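PDB 7A02: DUF3992 domain-containing protein from Bacillus cereus, which probably serves as the repeating subunit of disulfide-linked pili that form appendages on the endospores of this bacterium, their precise role being unknown. Local coordinates for residues V23-Y37 / V95-C109. Residues are numbered along the deposited sequence; the frame is centred on the assembly and turned at random.
Sequences VCIDWTAAATAAIIY and VTILGTAAAETGEFC
A chi1 of 53° puts W27 CG between the backbone N and the carbonyl carbon, and the indole leans across the neighbouring strand, one face over the backbone of G106; in F108, chi1 of 178° turns the ring anti to its N, into the same interior. G106 has no side chain to obstruct the indole, and its CA lies 4.0 Å from the centroid of the W27 six-membered ring, a CH-pi contact. W27 NE1 donates to E107 O (2.6 Å), which sits in the indole plane. W27 O accepts from both G106 N and T105 OG1. From the other sheet, I97 CD1 reaches W27 CE3 at 3.6 Å, and I36 CD1 lies over one face of the F108 ring, 3.7 Å from F108 CG; L51 also touches both aromatics. On the outer surface, D26 OD1 and E107 OE2 are 4.1 Å apart, a repulsion probably offset by the salt bridge of E107 OE1 with K52. C24-T28 pairs antiparallel with T105-C109, and A34-Y37 with V95-I97, with a beta bulge between I35 and Y37. Each segment thus crosses from one sheet to the other and lines one end of the apolar interior between them, as in a beta sandwich.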
loop_
_atom_site.group_PDB
_atom_site.type_symbol
_atom_site.label_atom_id
_atom_site.label_comp_id
_atom_site.label_asym_id
_atom_site.label_seq_id
_atom_site.Cartn_x
_atom_site.Cartn_y
_atom_site.Cartn_z
ATOM N N VAL A 23 6.793 -46.176 -9.819
ATOM C CA VAL A 23 6.709 -47.452 -10.522
ATOM C C VAL A 23 7.810 -48.379 -10.034
ATOM O O VAL A 23 8.905 -47.943 -9.664
ATOM C CB VAL A 23 6.795 -47.302 -12.052
ATOM C CG1 VAL A 23 5.529 -46.701 -12.599
ATOM C CG2 VAL A 23 7.986 -46.468 -12.429
ATOM N N CYS A 24 7.505 -49.676 -10.048
ATOM C CA CYS A 24 8.399 -50.728 -9.589
ATOM C C CYS A 24 8.268 -51.871 -10.577
ATOM O O CYS A 24 7.144 -52.268 -10.886
ATOM C CB CYS A 24 7.974 -51.239 -8.222
ATOM S SG CYS A 24 8.218 -50.202 -6.813
ATOM N N ILE A 25 9.381 -52.425 -11.050
ATOM C CA ILE A 25 9.317 -53.605 -11.902
ATOM C C ILE A 25 10.489 -54.530 -11.615
ATOM O O ILE A 25 11.474 -54.152 -10.980
ATOM C CB ILE A 25 9.295 -53.274 -13.411
ATOM C CG1 ILE A 25 10.481 -52.403 -13.793
ATOM C CG2 ILE A 25 7.994 -52.633 -13.823
ATOM C CD1 ILE A 25 10.749 -52.410 -15.255
ATOM N N ASP A 26 10.358 -55.761 -12.099
ATOM C CA ASP A 26 11.431 -56.742 -12.127
ATOM C C ASP A 26 11.793 -57.014 -13.577
ATOM O O ASP A 26 10.907 -57.197 -14.414
ATOM C CB ASP A 26 11.013 -58.041 -11.443
ATOM C CG ASP A 26 10.666 -57.845 -9.989
ATOM O OD1 ASP A 26 11.169 -56.880 -9.384
ATOM O OD2 ASP A 26 9.892 -58.661 -9.446
ATOM N N TRP A 27 13.085 -57.048 -13.872
ATOM C CA TRP A 27 13.550 -57.137 -15.246
ATOM C C TRP A 27 14.528 -58.287 -15.419
ATOM O O TRP A 27 15.243 -58.669 -14.486
ATOM C CB TRP A 27 14.223 -55.846 -15.690
ATOM C CG TRP A 27 15.294 -55.402 -14.775
ATOM C CD1 TRP A 27 15.173 -54.514 -13.760
ATOM C CD2 TRP A 27 16.658 -55.821 -14.781
ATOM N NE1 TRP A 27 16.374 -54.352 -13.128
ATOM C CE2 TRP A 27 17.305 -55.145 -13.740
ATOM C CE3 TRP A 27 17.396 -56.702 -15.568
ATOM C CZ2 TRP A 27 18.648 -55.322 -13.463
ATOM C CZ3 TRP A 27 18.725 -56.874 -15.291
ATOM C CH2 TRP A 27 19.339 -56.190 -14.250
ATOM N N THR A 28 14.545 -58.818 -16.639
ATOM C CA THR A 28 15.512 -59.806 -17.095
ATOM C C THR A 28 16.190 -59.270 -18.346
ATOM O O THR A 28 15.513 -58.832 -19.279
ATOM C CB THR A 28 14.836 -61.138 -17.403
ATOM O OG1 THR A 28 13.963 -61.491 -16.325
ATOM C CG2 THR A 28 15.873 -62.225 -17.584
ATOM N N ALA A 29 17.516 -59.319 -18.373
ATOM C CA ALA A 29 18.296 -58.663 -19.411
ATOM C C ALA A 29 18.873 -59.683 -20.381
ATOM O O ALA A 29 19.512 -60.651 -19.963
ATOM C CB ALA A 29 19.426 -57.842 -18.794
ATOM N N ALA A 30 18.657 -59.455 -21.673
ATOM C CA ALA A 30 19.281 -60.255 -22.712
ATOM C C ALA A 30 20.548 -59.557 -23.199
ATOM O O ALA A 30 20.960 -58.528 -22.665
ATOM C CB ALA A 30 18.304 -60.496 -23.859
ATOM N N ALA A 31 21.183 -60.118 -24.225
ATOM C CA ALA A 31 22.374 -59.484 -24.789
ATOM C C ALA A 31 22.040 -58.548 -25.936
ATOM O O ALA A 31 22.707 -58.553 -26.971
ATOM C CB ALA A 31 23.366 -60.551 -25.232
ATOM N N THR A 32 21.031 -57.705 -25.741
ATOM C CA THR A 32 20.667 -56.621 -26.641
ATOM C C THR A 32 20.032 -55.534 -25.792
ATOM O O THR A 32 19.551 -55.792 -24.687
ATOM C CB THR A 32 19.683 -57.054 -27.737
ATOM O OG1 THR A 32 18.563 -57.717 -27.141
ATOM C CG2 THR A 32 20.336 -57.965 -28.760
ATOM N N ALA A 33 20.036 -54.313 -26.308
ATOM C CA ALA A 33 19.406 -53.223 -25.583
ATOM C C ALA A 33 17.911 -53.480 -25.476
ATOM O O ALA A 33 17.249 -53.775 -26.473
ATOM C CB ALA A 33 19.672 -51.893 -26.282
ATOM N N ALA A 34 17.377 -53.378 -24.264
ATOM C CA ALA A 34 15.963 -53.614 -24.019
ATOM C C ALA A 34 15.347 -52.380 -23.385
ATOM O O ALA A 34 15.908 -51.823 -22.437
ATOM C CB ALA A 34 15.756 -54.828 -23.117
ATOM N N ILE A 35 14.196 -51.961 -23.911
ATOM C CA ILE A 35 13.498 -50.800 -23.374
ATOM C C ILE A 35 12.866 -51.164 -22.042
ATOM O O ILE A 35 12.108 -52.135 -21.938
ATOM C CB ILE A 35 12.437 -50.302 -24.363
ATOM C CG1 ILE A 35 13.056 -50.059 -25.734
ATOM C CG2 ILE A 35 11.793 -49.038 -23.850
ATOM C CD1 ILE A 35 13.910 -48.826 -25.797
ATOM N N ILE A 36 13.160 -50.374 -21.017
ATOM C CA ILE A 36 12.657 -50.626 -19.675
ATOM C C ILE A 36 11.703 -49.536 -19.213
ATOM O O ILE A 36 10.950 -49.756 -18.252
ATOM C CB ILE A 36 13.824 -50.792 -18.680
ATOM C CG1 ILE A 36 13.360 -51.126 -17.277
ATOM C CG2 ILE A 36 14.628 -49.538 -18.604
ATOM C CD1 ILE A 36 14.504 -51.372 -16.344
ATOM N N TYR A 37 11.666 -48.394 -19.896
ATOM C CA TYR A 37 10.807 -47.280 -19.525
ATOM C C TYR A 37 10.708 -46.327 -20.705
ATOM O O TYR A 37 11.680 -46.148 -21.436
ATOM C CB TYR A 37 11.363 -46.555 -18.299
ATOM C CG TYR A 37 10.591 -45.330 -17.911
ATOM C CD1 TYR A 37 9.437 -45.426 -17.161
ATOM C CD2 TYR A 37 11.018 -44.078 -18.286
ATOM C CE1 TYR A 37 8.735 -44.314 -16.804
ATOM C CE2 TYR A 37 10.321 -42.962 -17.934
ATOM C CZ TYR A 37 9.183 -43.087 -17.194
ATOM O OH TYR A 37 8.491 -41.967 -16.839
ATOM N N VAL A 95 14.584 -45.333 -21.461
ATOM C CA VAL A 95 15.646 -45.966 -20.692
ATOM C C VAL A 95 15.849 -47.370 -21.233
ATOM O O VAL A 95 14.878 -48.083 -21.501
ATOM C CB VAL A 95 15.328 -46.010 -19.185
ATOM C CG1 VAL A 95 16.545 -46.435 -18.413
ATOM C CG2 VAL A 95 14.852 -44.668 -18.701
ATOM N N THR A 96 17.106 -47.766 -21.413
ATOM C CA THR A 96 17.411 -49.103 -21.900
ATOM C C THR A 96 18.424 -49.777 -20.994
ATOM O O THR A 96 19.286 -49.123 -20.398
ATOM C CB THR A 96 17.962 -49.103 -23.327
ATOM O OG1 THR A 96 19.292 -48.576 -23.325
ATOM C CG2 THR A 96 17.097 -48.269 -24.239
ATOM N N ILE A 97 18.312 -51.097 -20.906
ATOM C CA ILE A 97 19.251 -51.920 -20.156
ATOM C C ILE A 97 19.911 -52.919 -21.094
ATOM O O ILE A 97 19.295 -53.434 -22.033
ATOM C CB ILE A 97 18.585 -52.643 -18.966
ATOM C CG1 ILE A 97 17.495 -53.592 -19.451
ATOM C CG2 ILE A 97 18.035 -51.654 -17.974
ATOM C CD1 ILE A 97 16.966 -54.487 -18.378
ATOM N N LEU A 98 21.193 -53.165 -20.840
ATOM C CA LEU A 98 22.007 -54.075 -21.635
ATOM C C LEU A 98 22.756 -55.000 -20.694
ATOM O O LEU A 98 23.381 -54.536 -19.738
ATOM C CB LEU A 98 22.993 -53.305 -22.509
ATOM C CG LEU A 98 23.864 -54.145 -23.433
ATOM C CD1 LEU A 98 23.012 -54.877 -24.429
ATOM C CD2 LEU A 98 24.872 -53.268 -24.137
ATOM N N GLY A 99 22.709 -56.301 -20.970
ATOM C CA GLY A 99 23.387 -57.283 -20.151
ATOM C C GLY A 99 24.039 -58.360 -20.997
ATOM O O GLY A 99 23.799 -58.468 -22.199
ATOM N N THR A 100 24.871 -59.154 -20.332
ATOM C CA THR A 100 25.523 -60.286 -20.967
ATOM C C THR A 100 24.467 -61.327 -21.337
ATOM O O THR A 100 23.339 -61.310 -20.840
ATOM C CB THR A 100 26.587 -60.857 -20.029
ATOM O OG1 THR A 100 27.464 -59.804 -19.617
ATOM C CG2 THR A 100 27.425 -61.923 -20.716
ATOM N N ALA A 101 24.823 -62.248 -22.226
ATOM C CA ALA A 101 23.901 -63.313 -22.615
ATOM C C ALA A 101 23.862 -64.416 -21.565
ATOM O O ALA A 101 23.990 -65.601 -21.859
ATOM C CB ALA A 101 24.291 -63.868 -23.979
ATOM N N ALA A 102 23.671 -64.008 -20.316
ATOM C CA ALA A 102 23.495 -64.919 -19.201
ATOM C C ALA A 102 22.190 -64.668 -18.470
ATOM O O ALA A 102 21.947 -65.295 -17.433
ATOM C CB ALA A 102 24.667 -64.803 -18.219
ATOM N N ALA A 103 21.355 -63.760 -18.975
ATOM C CA ALA A 103 20.035 -63.474 -18.425
ATOM C C ALA A 103 20.122 -63.063 -16.955
ATOM O O ALA A 103 19.580 -63.717 -16.065
ATOM C CB ALA A 103 19.096 -64.667 -18.613
ATOM N N GLU A 104 20.823 -61.961 -16.715
ATOM C CA GLU A 104 20.801 -61.357 -15.394
ATOM C C GLU A 104 19.401 -60.851 -15.095
ATOM O O GLU A 104 18.626 -60.539 -16.000
ATOM C CB GLU A 104 21.798 -60.206 -15.314
ATOM C CG GLU A 104 23.210 -60.582 -15.683
ATOM C CD GLU A 104 23.481 -60.411 -17.156
ATOM O OE1 GLU A 104 22.561 -60.650 -17.959
ATOM O OE2 GLU A 104 24.611 -60.033 -17.516
ATOM N N THR A 105 19.064 -60.787 -13.815
ATOM C CA THR A 105 17.763 -60.266 -13.433
ATOM C C THR A 105 17.891 -59.423 -12.178
ATOM O O THR A 105 18.815 -59.598 -11.376
ATOM C CB THR A 105 16.737 -61.377 -13.215
ATOM O OG1 THR A 105 15.435 -60.795 -13.096
ATOM C CG2 THR A 105 17.033 -62.134 -11.951
ATOM N N GLY A 106 16.943 -58.508 -12.028
ATOM C CA GLY A 106 16.979 -57.576 -10.922
ATOM C C GLY A 106 15.723 -56.739 -10.850
ATOM O O GLY A 106 14.704 -57.071 -11.454
ATOM N N GLU A 107 15.813 -55.637 -10.111
ATOM C CA GLU A 107 14.684 -54.759 -9.844
ATOM C C GLU A 107 14.926 -53.374 -10.429
ATOM O O GLU A 107 16.029 -53.039 -10.857
ATOM C CB GLU A 107 14.428 -54.642 -8.342
ATOM C CG GLU A 107 13.789 -55.862 -7.735
ATOM C CD GLU A 107 13.547 -55.704 -6.252
ATOM O OE1 GLU A 107 14.394 -56.166 -5.461
ATOM O OE2 GLU A 107 12.513 -55.116 -5.878
ATOM N N PHE A 108 13.869 -52.564 -10.440
ATOM C CA PHE A 108 13.961 -51.195 -10.943
ATOM C C PHE A 108 12.832 -50.376 -10.346
ATOM O O PHE A 108 11.662 -50.665 -10.605
ATOM C CB PHE A 108 13.892 -51.180 -12.460
ATOM C CG PHE A 108 13.937 -49.812 -13.059
ATOM C CD1 PHE A 108 15.121 -49.112 -13.120
ATOM C CD2 PHE A 108 12.803 -49.237 -13.587
ATOM C CE1 PHE A 108 15.167 -47.862 -13.678
ATOM C CE2 PHE A 108 12.848 -47.987 -14.146
ATOM C CZ PHE A 108 14.030 -47.302 -14.191
ATOM N N CYS A 109 13.176 -49.360 -9.562
ATOM C CA CYS A 109 12.216 -48.493 -8.894
ATOM C C CYS A 109 12.453 -47.050 -9.301
ATOM O O CYS A 109 13.600 -46.619 -9.427
ATOM C CB CYS A 109 12.325 -48.622 -7.379
ATOM S SG CYS A 109 11.521 -47.306 -6.446
#